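CBS domain protein (Porphyromonas gingivalis, PDB 2NQW) is of unknown function but belongs to a family of CBS-domain membrane proteins thought to bind flavin adenine dinucleotide, this chain being its transporter associated (CorC_HlyC) domain. Local coordinates at residues L7-V11 with H30-L34; A38-L42 with Y69-F74; L49-L54 with I84-I89. All coordinates share one frame; numbering follows the deposited sequence.

In the fold
Contacts 1, 2 and 3 all reach the same antiparallel sheet, each bringing a different helix to it. Contact 1 joins edge strand 9-11 to helix 25-32 at the surface; contact 2 sets the start of helix 40-43 against the hairpin of strands 66-69 and 72-79; contact 3 lays helix 49-57 over strand 84-89, nearest the centre of the chain. Their centres lie about 12 to 15 Å apart. Contact 1 closes before the others open, whereas contacts 2 and 3 interleave along the sequence. L32 meets I89, L34 meets F39 and F72, and F74 meets L49, L52 and F53, making one continuous apolar layer.

Contact 1 (L7-V11 with H30-L34); sequences LPFKV and HYLDL
Segments 7-11 and 30-34 come no closer than 8.3 Å between CA atoms, at F9 CA and Y31 CA, and no hydrogen bond spans the gap, which is bridged by side chains. The first segment runs from the loop at L7 and P8 into strand 9-11; the second is the last turn of helix 25-32, followed by D33, whose positive phi (54°) belongs to a Schellman motif that turns the chain out of the helix. Y31 does most of the bridging. Its CG is anti to the carbonyl carbon (chi1 -76°), which carries the phenol out over the N-terminal segment, where three residues meet different parts of it. The F9 ring reaches the root of the phenol: F9 CE2 is 3.5 Å from Y31 CD1 and equally near Y31 CG, the two rings meeting obliquely with planes at 38° and centroids 5.2 Å apart.

This is a helix packed beside an edge strand of an antiparallel sheet: strand 9-11 is outermost and pairs with strand 17-20, through backbone bonds joining P8 with E20 and K10 with L18, while F9 stacks on the ring of F19. Further out along the phenol, the proline ring approaches with P8 CD 3.6 Å from Y31 CE2, and P8 CG is as close to the same carbon. At the far end L7 CD2 lies 3.7 Å from Y31 CE1 and reaches the hydroxyl as well, so this branch accompanies the outer part of the ring. L32 plays a lesser part, its CD2 methyl 4.4 Å from F9 CE1, and it also touches Y17, F19 and F92. Within the helix turn, H30 CD2 stands 3.5 Å above the centre of one face of the Y31 ring.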
ATOM      1  N   LEU A   7      11.183 -11.045  -4.181  1.00 23.43           N
ATOM      2  CA  LEU A   7       9.754 -10.673  -3.899  1.00 21.04           C
ATOM      3  C   LEU A   7       9.683  -9.278  -3.348  1.00 20.08           C
ATOM      4  O   LEU A   7      10.570  -8.861  -2.578  1.00 21.87           O
ATOM      5  CB  LEU A   7       9.134 -11.609  -2.869  1.00 20.34           C
ATOM      6  CG  LEU A   7       9.064 -13.093  -3.250  1.00 22.33           C
ATOM      7  CD1 LEU A   7       8.546 -13.873  -2.067  1.00 24.83           C
ATOM      8  CD2 LEU A   7       8.160 -13.282  -4.457  1.00 25.03           C
ATOM      9  N   PRO A   8       8.650  -8.535  -3.762  1.00 18.74           N
ATOM     10  CA  PRO A   8       8.554  -7.133  -3.334  1.00 18.12           C
ATOM     11  C   PRO A   8       7.937  -6.934  -1.953  1.00 15.42           C
ATOM     12  O   PRO A   8       7.602  -5.756  -1.615  1.00 15.79           O
ATOM     13  CB  PRO A   8       7.626  -6.529  -4.389  1.00 18.91           C
ATOM     14  CG  PRO A   8       6.633  -7.647  -4.685  1.00 18.63           C
ATOM     15  CD  PRO A   8       7.535  -8.915  -4.663  1.00 18.28           C
ATOM     16  N   PHE A   9       7.769  -8.036  -1.186  1.00 16.02           N
ATOM     17  CA  PHE A   9       7.155  -7.975   0.105  1.00 14.12           C
ATOM     18  C   PHE A   9       7.693  -8.944   1.148  1.00 13.46           C
ATOM     19  O   PHE A   9       8.286  -9.987   0.826  1.00 14.80           O
ATOM     20  CB  PHE A   9       5.636  -8.109  -0.042  1.00 14.67           C
ATOM     21  CG  PHE A   9       5.137  -9.533  -0.201  1.00 12.44           C
ATOM     22  CD1 PHE A   9       4.387 -10.094   0.833  1.00 15.22           C
ATOM     23  CD2 PHE A   9       5.351 -10.263  -1.353  1.00 13.68           C
ATOM     24  CE1 PHE A   9       3.861 -11.372   0.730  1.00 17.31           C
ATOM     25  CE2 PHE A   9       4.856 -11.566  -1.451  1.00 16.01           C
ATOM     26  CZ  PHE A   9       4.116 -12.114  -0.405  1.00 16.19           C
ATOM     27  N   LYS A  10       7.435  -8.574   2.395  1.00 12.18           N
ATOM     28  CA  LYS A  10       7.774  -9.389   3.540  1.00 13.67           C
ATOM     29  C   LYS A  10       6.490  -9.785   4.277  1.00 11.98           C
ATOM     30  O   LYS A  10       5.546  -8.987   4.397  1.00 11.63           O
ATOM     31  CB  LYS A  10       8.678  -8.628   4.495  1.00 13.97           C
ATOM     32  CG  LYS A  10      10.035  -8.196   3.916  1.00 19.23           C
ATOM     33  CD  LYS A  10      10.831  -7.394   4.942  1.00 21.14           C
ATOM     34  CE  LYS A  10      11.895  -6.485   4.287  1.00 29.27           C
ATOM     35  NZ  LYS A  10      12.585  -7.093   3.118  1.00 33.94           N
ATOM     36  N   VAL A  11       6.469 -11.034   4.740  1.00 12.43           N
ATOM     37  CA  VAL A  11       5.376 -11.594   5.529  1.00 11.82           C
ATOM     38  C   VAL A  11       5.795 -11.484   6.978  1.00 12.74           C
ATOM     39  O   VAL A  11       6.809 -12.086   7.389  1.00 14.67           O
ATOM     40  CB  VAL A  11       5.188 -13.086   5.153  1.00 12.46           C
ATOM     41  CG1 VAL A  11       4.207 -13.788   6.107  1.00 13.66           C
ATOM     42  CG2 VAL A  11       4.711 -13.157   3.720  1.00 13.82           C
ATOM     43  N   HIS A  30      -1.961  -9.810  -6.619  1.00  8.54           N
ATOM     44  CA  HIS A  30      -1.387 -11.139  -6.927  1.00  8.33           C
ATOM     45  C   HIS A  30      -0.803 -11.781  -5.666  1.00  9.03           C
ATOM     46  O   HIS A  30      -1.149 -12.922  -5.317  1.00 10.18           O
ATOM     47  CB  HIS A  30      -0.289 -10.981  -7.983  1.00  8.97           C
ATOM     48  CG  HIS A  30       0.522 -12.208  -8.215  1.00  9.76           C
ATOM     49  ND1 HIS A  30       0.058 -13.253  -8.979  1.00 11.92           N
ATOM     50  CD2 HIS A  30       1.727 -12.583  -7.729  1.00 10.77           C
ATOM     51  CE1 HIS A  30       0.971 -14.218  -8.979  1.00 12.10           C
ATOM     52  NE2 HIS A  30       1.996 -13.837  -8.228  1.00 12.20           N
ATOM     53  N   TYR A  31       0.071 -11.054  -4.963  1.00  8.73           N
ATOM     54  CA  TYR A  31       0.780 -11.656  -3.833  1.00  9.29           C
ATOM     55  C   TYR A  31      -0.119 -11.821  -2.607  1.00  9.85           C
ATOM     56  O   TYR A  31       0.152 -12.712  -1.788  1.00 10.72           O
ATOM     57  CB  TYR A  31       2.030 -10.825  -3.473  1.00 10.34           C
ATOM     58  CG  TYR A  31       3.139 -11.064  -4.484  1.00 10.62           C
ATOM     59  CD1 TYR A  31       3.692 -12.343  -4.658  1.00 13.12           C
ATOM     60  CD2 TYR A  31       3.617 -10.028  -5.290  1.00 12.90           C
ATOM     61  CE1 TYR A  31       4.700 -12.590  -5.586  1.00 14.00           C
ATOM     62  CE2 TYR A  31       4.642 -10.279  -6.242  1.00 13.71           C
ATOM     63  CZ  TYR A  31       5.158 -11.558  -6.359  1.00 13.54           C
ATOM     64  OH  TYR A  31       6.163 -11.800  -7.263  1.00 16.86           O
ATOM     65  N   LEU A  32      -1.166 -10.998  -2.459  1.00  8.86           N
ATOM     66  CA  LEU A  32      -2.040 -11.117  -1.290  1.00  8.52           C
ATOM     67  C   LEU A  32      -3.325 -11.861  -1.613  1.00  8.15           C
ATOM     68  O   LEU A  32      -4.220 -11.917  -0.771  1.00  9.38           O
ATOM     69  CB  LEU A  32      -2.336  -9.748  -0.668  1.00  8.73           C
ATOM     70  CG  LEU A  32      -1.093  -9.026  -0.146  1.00  9.23           C
ATOM     71  CD1 LEU A  32      -1.540  -7.734   0.549  1.00 10.59           C
ATOM     72  CD2 LEU A  32      -0.265  -9.912   0.783  1.00 11.51           C
ATOM     73  N   ASP A  33      -3.424 -12.451  -2.808  1.00  8.65           N
ATOM     74  CA  ASP A  33      -4.596 -13.238  -3.170  1.00  8.74           C
ATOM     75  C   ASP A  33      -5.838 -12.418  -2.973  1.00 10.73           C
ATOM     76  O   ASP A  33      -6.900 -12.953  -2.515  1.00  9.88           O
ATOM     77  CB  ASP A  33      -4.692 -14.527  -2.341  1.00  9.57           C
ATOM     78  CG  ASP A  33      -3.493 -15.409  -2.494  1.00 10.12           C
ATOM     79  OD1 ASP A  33      -2.963 -15.519  -3.619  1.00 12.52           O
ATOM     80  OD2 ASP A  33      -3.056 -16.033  -1.487  1.00 13.14           O
ATOM     81  N   LEU A  34      -5.865 -11.225  -3.572  1.00  9.04           N
ATOM     82  CA  LEU A  34      -7.026 -10.319  -3.460  1.00  9.38           C
ATOM     83  C   LEU A  34      -7.898 -10.351  -4.700  1.00 10.63           C
ATOM     84  O   LEU A  34      -7.391 -10.563  -5.803  1.00 11.77           O
ATOM     85  CB  LEU A  34      -6.559  -8.879  -3.253  1.00  9.13           C
ATOM     86  CG  LEU A  34      -5.723  -8.671  -1.982  1.00  9.75           C
ATOM     87  CD1 LEU A  34      -5.242  -7.222  -1.913  1.00 10.20           C
ATOM     88  CD2 LEU A  34      -6.515  -9.026  -0.749  1.00 12.51           C
TER

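Contact 2 (A38-L42 with Y69-F74); sequences AFGEL and YEPFRF
Y69 lies against the backbone at the start of helix 40-43, its CG opposite the backbone N (chi1 -167°), which sends the phenol over the bend made by F39 and G40. Y69 CZ is 3.4 Å from F39 O, while Y69 OH reaches 3.3 Å from G40 CA; with no CB on G40 the hydroxyl can come this near. L42 approaches the ring obliquely, its CB 3.8 Å from Y69 CE1. The same hydroxyl is joined to L42 N through a water lying near the ring plane, 2.8 Å from Y69 OH and accepting from the amide. A second water donates to both A38 O and E70 O, linking the two backbones, no direct hydrogen bond crossing between the segments.

Deeper in, the F39 and F72 side chains cross at about a right angle, though their ring planes are oblique, at 51°. F39 CE1 stands over one face of F72, offset toward the rim and 3.7 Å from F72 CE1, while P71 CG covers the opposite face. A38 O arrives at the edge of the F72 ring. F39 CE1 also reaches the edge of F74, 4.0 Å from F74 CZ.

Y69 and F72 flank a tight turn at E70 and P71, with a cis peptide bond before the proline, which probably helps position them. Y69 N donates to F72 O and F72 N to Y69 O, closing the beta hairpin of strands 66-69 and 72-79. Around it, L25, V28 and R29 of helix 25-32 and L52 of helix 49-57 pack on F39, F92 meets F72 edge-to-face, and E55 and I56 touch L42.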
ATOM      1  N   ALA A  38     -10.380  -5.096  -5.047  1.00  9.75           N
ATOM      2  CA  ALA A  38      -9.956  -4.856  -3.675  1.00  9.37           C
ATOM      3  C   ALA A  38      -9.727  -3.365  -3.389  1.00  8.80           C
ATOM      4  O   ALA A  38     -10.013  -2.891  -2.286  1.00  9.73           O
ATOM      5  CB  ALA A  38      -8.665  -5.639  -3.369  1.00 10.78           C
ATOM      6  N   PHE A  39      -9.152  -2.638  -4.362  1.00  8.66           N
ATOM      7  CA  PHE A  39      -8.816  -1.219  -4.142  1.00  8.97           C
ATOM      8  C   PHE A  39      -9.788  -0.285  -4.856  1.00  8.92           C
ATOM      9  O   PHE A  39      -9.569   0.939  -4.883  1.00  9.63           O
ATOM     10  CB  PHE A  39      -7.345  -0.964  -4.531  1.00  9.30           C
ATOM     11  CG  PHE A  39      -6.386  -1.881  -3.811  1.00  8.59           C
ATOM     12  CD1 PHE A  39      -6.372  -1.938  -2.418  1.00  9.91           C
ATOM     13  CD2 PHE A  39      -5.516  -2.682  -4.534  1.00  9.87           C
ATOM     14  CE1 PHE A  39      -5.481  -2.795  -1.750  1.00  9.41           C
ATOM     15  CE2 PHE A  39      -4.625  -3.538  -3.877  1.00 10.42           C
ATOM     16  CZ  PHE A  39      -4.605  -3.608  -2.494  1.00  9.27           C
ATOM     17  N   GLY A  40     -10.850  -0.880  -5.393  1.00  8.55           N
ATOM     18  CA  GLY A  40     -12.017  -0.093  -5.821  1.00  9.99           C
ATOM     19  C   GLY A  40     -11.772   0.921  -6.913  1.00  9.77           C
ATOM     20  O   GLY A  40     -10.771   0.887  -7.638  1.00 10.45           O
ATOM     21  N   GLU A  41     -12.698   1.869  -7.051  0.50 10.16           N
ATOM     22  CA  GLU A  41     -12.576   2.872  -8.099  0.50 11.22           C
ATOM     23  C   GLU A  41     -11.358   3.749  -7.883  0.50 12.12           C
ATOM     24  O   GLU A  41     -10.711   4.161  -8.846  0.50 13.29           O
ATOM     25  CB  GLU A  41     -13.834   3.748  -8.169  0.50 11.70           C
ATOM     26  CG  GLU A  41     -15.030   3.015  -8.678  0.50 12.23           C
ATOM     27  CD  GLU A  41     -16.227   3.935  -8.880  0.50 12.92           C
ATOM     28  OE1 GLU A  41     -16.189   4.848  -9.745  0.50 14.71           O
ATOM     29  OE2 GLU A  41     -17.224   3.762  -8.174  0.50 10.66           O
ATOM     30  N   LEU A  42     -11.042   4.068  -6.633  1.00 12.60           N
ATOM     31  CA  LEU A  42      -9.881   4.863  -6.383  0.50 13.20           C
ATOM     32  C   LEU A  42      -8.614   4.158  -6.925  1.00 13.13           C
ATOM     33  O   LEU A  42      -7.729   4.770  -7.569  1.00 13.83           O
ATOM     34  CB  LEU A  42      -9.800   5.088  -4.878  0.50 15.31           C
ATOM     35  CG  LEU A  42      -8.950   6.279  -4.509  0.50 14.53           C
ATOM     36  CD1 LEU A  42      -9.567   7.617  -4.999  0.50 15.36           C
ATOM     37  CD2 LEU A  42      -8.744   6.310  -3.031  0.50 17.13           C
ATOM     38  N   TYR A  69      -8.385   2.283   3.258  1.00  8.34           N
ATOM     39  CA  TYR A  69      -9.313   1.983   2.177  1.00  8.32           C
ATOM     40  C   TYR A  69      -9.889   0.621   2.578  1.00  8.01           C
ATOM     41  O   TYR A  69      -9.268  -0.422   2.314  1.00  8.45           O
ATOM     42  CB  TYR A  69      -8.594   1.916   0.802  1.00  9.13           C
ATOM     43  CG  TYR A  69      -9.604   1.923  -0.332  1.00  8.01           C
ATOM     44  CD1 TYR A  69     -10.073   3.130  -0.842  1.00  9.52           C
ATOM     45  CD2 TYR A  69     -10.131   0.739  -0.832  1.00  9.14           C
ATOM     46  CE1 TYR A  69     -11.046   3.165  -1.834  1.00  8.50           C
ATOM     47  CE2 TYR A  69     -11.081   0.747  -1.814  1.00  9.06           C
ATOM     48  CZ  TYR A  69     -11.540   1.959  -2.320  1.00  8.90           C
ATOM     49  OH  TYR A  69     -12.522   1.947  -3.293  1.00 10.07           O
ATOM     50  N   GLU A  70     -11.036   0.655   3.272  1.00  8.26           N
ATOM     51  CA  GLU A  70     -11.479  -0.534   3.999  1.00  8.79           C
ATOM     52  C   GLU A  70     -11.527  -1.744   3.055  1.00  8.58           C
ATOM     53  O   GLU A  70     -12.027  -1.635   1.937  1.00  9.13           O
ATOM     54  CB  GLU A  70     -12.849  -0.313   4.638  1.00  9.94           C
ATOM     55  CG  GLU A  70     -12.838   0.594   5.864  1.00 10.46           C
ATOM     56  CD  GLU A  70     -12.272  -0.056   7.106  1.00 11.34           C
ATOM     57  OE1 GLU A  70     -11.864  -1.222   7.053  1.00 13.00           O
ATOM     58  OE2 GLU A  70     -12.295   0.581   8.184  1.00 15.33           O
ATOM     59  N   PRO A  71     -11.077  -2.926   3.518  1.00  8.20           N
ATOM     60  CA  PRO A  71     -10.644  -3.281   4.871  1.00  9.50           C
ATOM     61  C   PRO A  71      -9.163  -3.028   5.132  1.00  9.22           C
ATOM     62  O   PRO A  71      -8.654  -3.504   6.144  1.00 10.83           O
ATOM     63  CB  PRO A  71     -10.925  -4.785   4.915  1.00  9.80           C
ATOM     64  CG  PRO A  71     -10.584  -5.223   3.505  1.00 10.10           C
ATOM     65  CD  PRO A  71     -11.174  -4.111   2.635  1.00  8.91           C
ATOM     66  N   PHE A  72      -8.485  -2.301   4.244  1.00  8.30           N
ATOM     67  CA  PHE A  72      -7.031  -2.131   4.354  1.00  8.76           C
ATOM     68  C   PHE A  72      -6.658  -0.883   5.118  1.00  8.70           C
ATOM     69  O   PHE A  72      -7.311   0.158   5.006  1.00  9.44           O
ATOM     70  CB  PHE A  72      -6.434  -2.048   2.929  1.00  9.19           C
ATOM     71  CG  PHE A  72      -6.774  -3.246   2.079  1.00  8.47           C
ATOM     72  CD1 PHE A  72      -7.751  -3.151   1.106  1.00  9.00           C
ATOM     73  CD2 PHE A  72      -6.188  -4.477   2.317  1.00  9.48           C
ATOM     74  CE1 PHE A  72      -8.100  -4.259   0.353  1.00 10.09           C
ATOM     75  CE2 PHE A  72      -6.550  -5.612   1.563  1.00 10.33           C
ATOM     76  CZ  PHE A  72      -7.506  -5.506   0.588  1.00 10.81           C
ATOM     77  N   ARG A  73      -5.557  -0.982   5.839  1.00  8.47           N
ATOM     78  CA  ARG A  73      -4.924   0.179   6.441  1.00  9.73           C
ATOM     79  C   ARG A  73      -3.459   0.159   6.025  1.00  9.18           C
ATOM     80  O   ARG A  73      -2.798  -0.901   6.074  1.00  9.38           O
ATOM     81  CB  ARG A  73      -5.033   0.124   7.970  1.00 10.48           C
ATOM     82  CG  ARG A  73      -4.466   1.363   8.656  1.00 14.75           C
ATOM     83  CD  ARG A  73      -4.576   1.216  10.218  1.00 17.61           C
ATOM     84  NE  ARG A  73      -4.025   2.393  10.898  1.00 26.83           N
ATOM     85  CZ  ARG A  73      -4.691   3.531  11.057  1.00 30.12           C
ATOM     86  NH1 ARG A  73      -5.939   3.623  10.605  1.00 32.80           N
ATOM     87  NH2 ARG A  73      -4.106   4.572  11.665  1.00 30.40           N
ATOM     88  N   PHE A  74      -2.967   1.324   5.614  1.00  8.35           N
ATOM     89  CA  PHE A  74      -1.609   1.464   5.088  1.00  8.72           C
ATOM     90  C   PHE A  74      -0.827   2.435   5.945  1.00  8.47           C
ATOM     91  O   PHE A  74      -1.398   3.405   6.469  1.00  9.24           O
ATOM     92  CB  PHE A  74      -1.689   2.106   3.691  1.00  8.73           C
ATOM     93  CG  PHE A  74      -2.579   1.358   2.722  1.00  9.15           C
ATOM     94  CD1 PHE A  74      -2.208   0.108   2.248  1.00  9.41           C
ATOM     95  CD2 PHE A  74      -3.793   1.884   2.287  1.00 11.69           C
ATOM     96  CE1 PHE A  74      -3.023  -0.596   1.375  1.00  9.68           C
ATOM     97  CE2 PHE A  74      -4.621   1.170   1.384  1.00 10.78           C
ATOM     98  CZ  PHE A  74      -4.198  -0.066   0.918  1.00  9.08           C
TER
HETATM   99  O   HOH W   1     -12.089  -2.965  -0.538  1.00 12.62           O
HETATM  100  O   HOH W   2     -13.284   4.382  -4.346  1.00 10.39           O

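Contact 3 (L49-L54 with I84-I89); sequences LSGLFL and IIEIKI
A helix laid almost squarely across a strand is the striking feature here: the axes of segments 49-54 and 84-89 make 92° with each other and approach to 9.4 Å. This is helix-on-sheet packing, helix 49-57 covering the central strand of the five-stranded antiparallel sheet. I87 carries much of the interface, its CD1 methyl driven against the helix backbone, 3.7 Å from S50 CA and 3.8 Å from L49 O. L49 meets it tip to tip; with CG anti to the backbone N (chi1 -172°), L49 CD2 touches I87 CB at 3.9 Å and, beyond it, I89 CD1. At the other end, I84 CD1 comes to F53 CD2 at 4.2 Å, the two side chains crossing at about a right angle, while I84 CB rests on S50 CB. The residues following I84 make a classic beta bulge, I85 and E86 both facing Q78 of strand 72-79. In one of its two conformers S50 places its hydroxyl between the backbone N and the carbonyl carbon (chi1 62°), where S50 OG bonds to G21 O. In that conformer a water lies 3.0 Å from S50 OG and donates to I84 O at 2.7 Å.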
ATOM      1  N   LEU A  49       1.150   0.941  -5.242  1.00  9.25           N
ATOM      2  CA  LEU A  49       0.742   1.064  -3.859  1.00  8.79           C
ATOM      3  C   LEU A  49       0.985   2.471  -3.301  1.00  8.69           C
ATOM      4  O   LEU A  49       0.120   3.050  -2.631  1.00  8.88           O
ATOM      5  CB  LEU A  49       1.458  -0.034  -3.044  1.00  9.70           C
ATOM      6  CG  LEU A  49       1.002  -0.164  -1.594  1.00  9.55           C
ATOM      7  CD1 LEU A  49      -0.460  -0.523  -1.439  1.00 11.72           C
ATOM      8  CD2 LEU A  49       1.891  -1.206  -0.927  1.00 10.82           C
ATOM      9  N   SER A  50       2.151   3.046  -3.595  1.00  8.84           N
ATOM     10  CA  SER A  50       2.377   4.417  -3.161  0.50  9.16           C
ATOM     11  C   SER A  50       1.403   5.356  -3.886  1.00  9.12           C
ATOM     12  O   SER A  50       0.916   6.307  -3.265  1.00  9.54           O
ATOM     13  CB  SER A  50       3.838   4.810  -3.372  0.50  9.94           C
ATOM     14  OG  SER A  50       4.149   4.760  -4.745  0.50 10.03           O
ATOM     15  N   GLY A  51       1.064   5.072  -5.147  1.00  8.70           N
ATOM     16  CA  GLY A  51       0.066   5.893  -5.841  1.00  9.31           C
ATOM     17  C   GLY A  51      -1.282   5.838  -5.150  1.00  8.45           C
ATOM     18  O   GLY A  51      -1.968   6.871  -5.041  1.00  9.37           O
ATOM     19  N   LEU A  52      -1.700   4.650  -4.691  1.00  8.82           N
ATOM     20  CA  LEU A  52      -2.973   4.551  -3.981  1.00  8.79           C
ATOM     21  C   LEU A  52      -2.911   5.399  -2.701  1.00  8.58           C
ATOM     22  O   LEU A  52      -3.870   6.098  -2.365  1.00  9.07           O
ATOM     23  CB  LEU A  52      -3.268   3.094  -3.634  1.00  9.31           C
ATOM     24  CG  LEU A  52      -4.567   2.861  -2.855  1.00 10.48           C
ATOM     25  CD1 LEU A  52      -5.800   3.340  -3.635  1.00 13.10           C
ATOM     26  CD2 LEU A  52      -4.673   1.371  -2.543  1.00 11.45           C
ATOM     27  N   PHE A  53      -1.783   5.353  -1.983  1.00  8.66           N
ATOM     28  CA  PHE A  53      -1.640   6.166  -0.782  1.00  8.20           C
ATOM     29  C   PHE A  53      -1.821   7.636  -1.115  1.00  8.30           C
ATOM     30  O   PHE A  53      -2.581   8.352  -0.421  1.00  8.51           O
ATOM     31  CB  PHE A  53      -0.252   5.886  -0.164  1.00  8.22           C
ATOM     32  CG  PHE A  53      -0.170   6.326   1.281  1.00  7.70           C
ATOM     33  CD1 PHE A  53      -0.374   5.388   2.294  1.00  9.36           C
ATOM     34  CD2 PHE A  53       0.111   7.655   1.638  1.00  8.86           C
ATOM     35  CE1 PHE A  53      -0.344   5.756   3.637  1.00  8.98           C
ATOM     36  CE2 PHE A  53       0.124   8.033   2.967  1.00  8.62           C
ATOM     37  CZ  PHE A  53      -0.104   7.087   3.956  1.00  8.96           C
ATOM     38  N   LEU A  54      -1.149   8.100  -2.185  1.00  8.41           N
ATOM     39  CA  LEU A  54      -1.274   9.511  -2.577  1.00  8.75           C
ATOM     40  C   LEU A  54      -2.696   9.855  -3.009  1.00  9.59           C
ATOM     41  O   LEU A  54      -3.174  10.974  -2.797  1.00 10.05           O
ATOM     42  CB  LEU A  54      -0.322   9.832  -3.741  1.00  8.94           C
ATOM     43  CG  LEU A  54       1.163   9.674  -3.441  1.00  9.93           C
ATOM     44  CD1 LEU A  54       1.990   9.975  -4.673  1.00 10.85           C
ATOM     45  CD2 LEU A  54       1.592  10.590  -2.273  1.00 11.56           C
ATOM     46  N   ILE A  84       8.016   7.558  -1.237  1.00 11.03           N
ATOM     47  CA  ILE A  84       7.651   6.422  -0.397  1.00 10.80           C
ATOM     48  C   ILE A  84       8.339   5.172  -0.912  1.00 11.58           C
ATOM     49  O   ILE A  84       8.134   4.794  -2.074  1.00 13.66           O
ATOM     50  CB  ILE A  84       6.133   6.188  -0.477  1.00 10.98           C
ATOM     51  CG1 ILE A  84       5.369   7.375   0.140  1.00 11.00           C
ATOM     52  CG2 ILE A  84       5.783   4.897   0.275  1.00 12.08           C
ATOM     53  CD1 ILE A  84       3.860   7.349  -0.216  1.00 11.34           C
ATOM     54  N   ILE A  85       9.157   4.536  -0.073  1.00 10.80           N
ATOM     55  CA  ILE A  85       9.842   3.316  -0.480  1.00 12.38           C
ATOM     56  C   ILE A  85       9.316   2.061   0.226  1.00 10.93           C
ATOM     57  O   ILE A  85       9.537   0.971  -0.294  1.00 11.46           O
ATOM     58  CB  ILE A  85      11.351   3.437  -0.411  1.00 12.93           C
ATOM     59  CG1 ILE A  85      11.847   3.539   1.020  1.00 13.37           C
ATOM     60  CG2 ILE A  85      11.842   4.607  -1.294  1.00 15.23           C
ATOM     61  CD1 ILE A  85      13.415   3.650   1.121  1.00 15.39           C
ATOM     62  N   GLU A  86       8.616   2.202   1.359  1.00 10.49           N
ATOM     63  CA  GLU A  86       8.008   1.016   1.967  1.00  9.83           C
ATOM     64  C   GLU A  86       6.693   1.423   2.598  1.00  8.95           C
ATOM     65  O   GLU A  86       6.606   2.465   3.261  1.00  9.58           O
ATOM     66  CB  GLU A  86       8.913   0.426   3.032  1.00 10.71           C
ATOM     67  CG  GLU A  86       8.418  -0.940   3.575  1.00 11.79           C
ATOM     68  CD  GLU A  86       9.380  -1.448   4.628  1.00 13.79           C
ATOM     69  OE1 GLU A  86       9.432  -0.844   5.718  1.00 14.75           O
ATOM     70  OE2 GLU A  86      10.081  -2.458   4.377  1.00 15.42           O
ATOM     71  N   ILE A  87       5.693   0.570   2.364  1.00  9.31           N
ATOM     72  CA  ILE A  87       4.388   0.704   2.975  1.00  9.58           C
ATOM     73  C   ILE A  87       4.048  -0.589   3.711  1.00  8.58           C
ATOM     74  O   ILE A  87       4.200  -1.697   3.157  1.00  9.61           O
ATOM     75  CB  ILE A  87       3.309   1.021   1.907  1.00  9.86           C
ATOM     76  CG1 ILE A  87       3.469   2.486   1.461  1.00 12.53           C
ATOM     77  CG2 ILE A  87       1.876   0.791   2.424  1.00 10.81           C
ATOM     78  CD1 ILE A  87       2.666   2.859   0.205  1.00 13.28           C
ATOM     79  N   LYS A  88       3.577  -0.425   4.948  1.00  8.51           N
ATOM     80  CA  LYS A  88       2.981  -1.520   5.708  1.00  8.66           C
ATOM     81  C   LYS A  88       1.513  -1.654   5.352  1.00  9.13           C
ATOM     82  O   LYS A  88       0.782  -0.648   5.338  1.00  9.02           O
ATOM     83  CB  LYS A  88       3.103  -1.221   7.199  1.00  9.37           C
ATOM     84  CG  LYS A  88       2.344  -2.203   8.061  1.00  9.96           C
ATOM     85  CD  LYS A  88       2.661  -1.958   9.556  1.00 13.34           C
ATOM     86  CE  LYS A  88       1.727  -2.822  10.406  1.00 13.94           C
ATOM     87  NZ  LYS A  88       2.042  -2.644  11.871  1.00 15.07           N
ATOM     88  N   ILE A  89       1.084  -2.903   5.093  1.00  8.81           N
ATOM     89  CA  ILE A  89      -0.351  -3.226   4.988  1.00  8.79           C
ATOM     90  C   ILE A  89      -0.677  -4.000   6.271  1.00  9.26           C
ATOM     91  O   ILE A  89      -0.039  -5.029   6.565  1.00  9.99           O
ATOM     92  CB  ILE A  89      -0.653  -4.049   3.711  1.00  9.47           C
ATOM     93  CG1 ILE A  89      -0.248  -3.261   2.468  1.00 10.16           C
ATOM     94  CG2 ILE A  89      -2.131  -4.459   3.714  1.00 10.53           C
ATOM     95  CD1 ILE A  89      -0.469  -4.003   1.143  1.00 11.00           C
TER
HETATM   96  O   HOH W   3       7.071   5.172  -4.526  1.00 28.76           O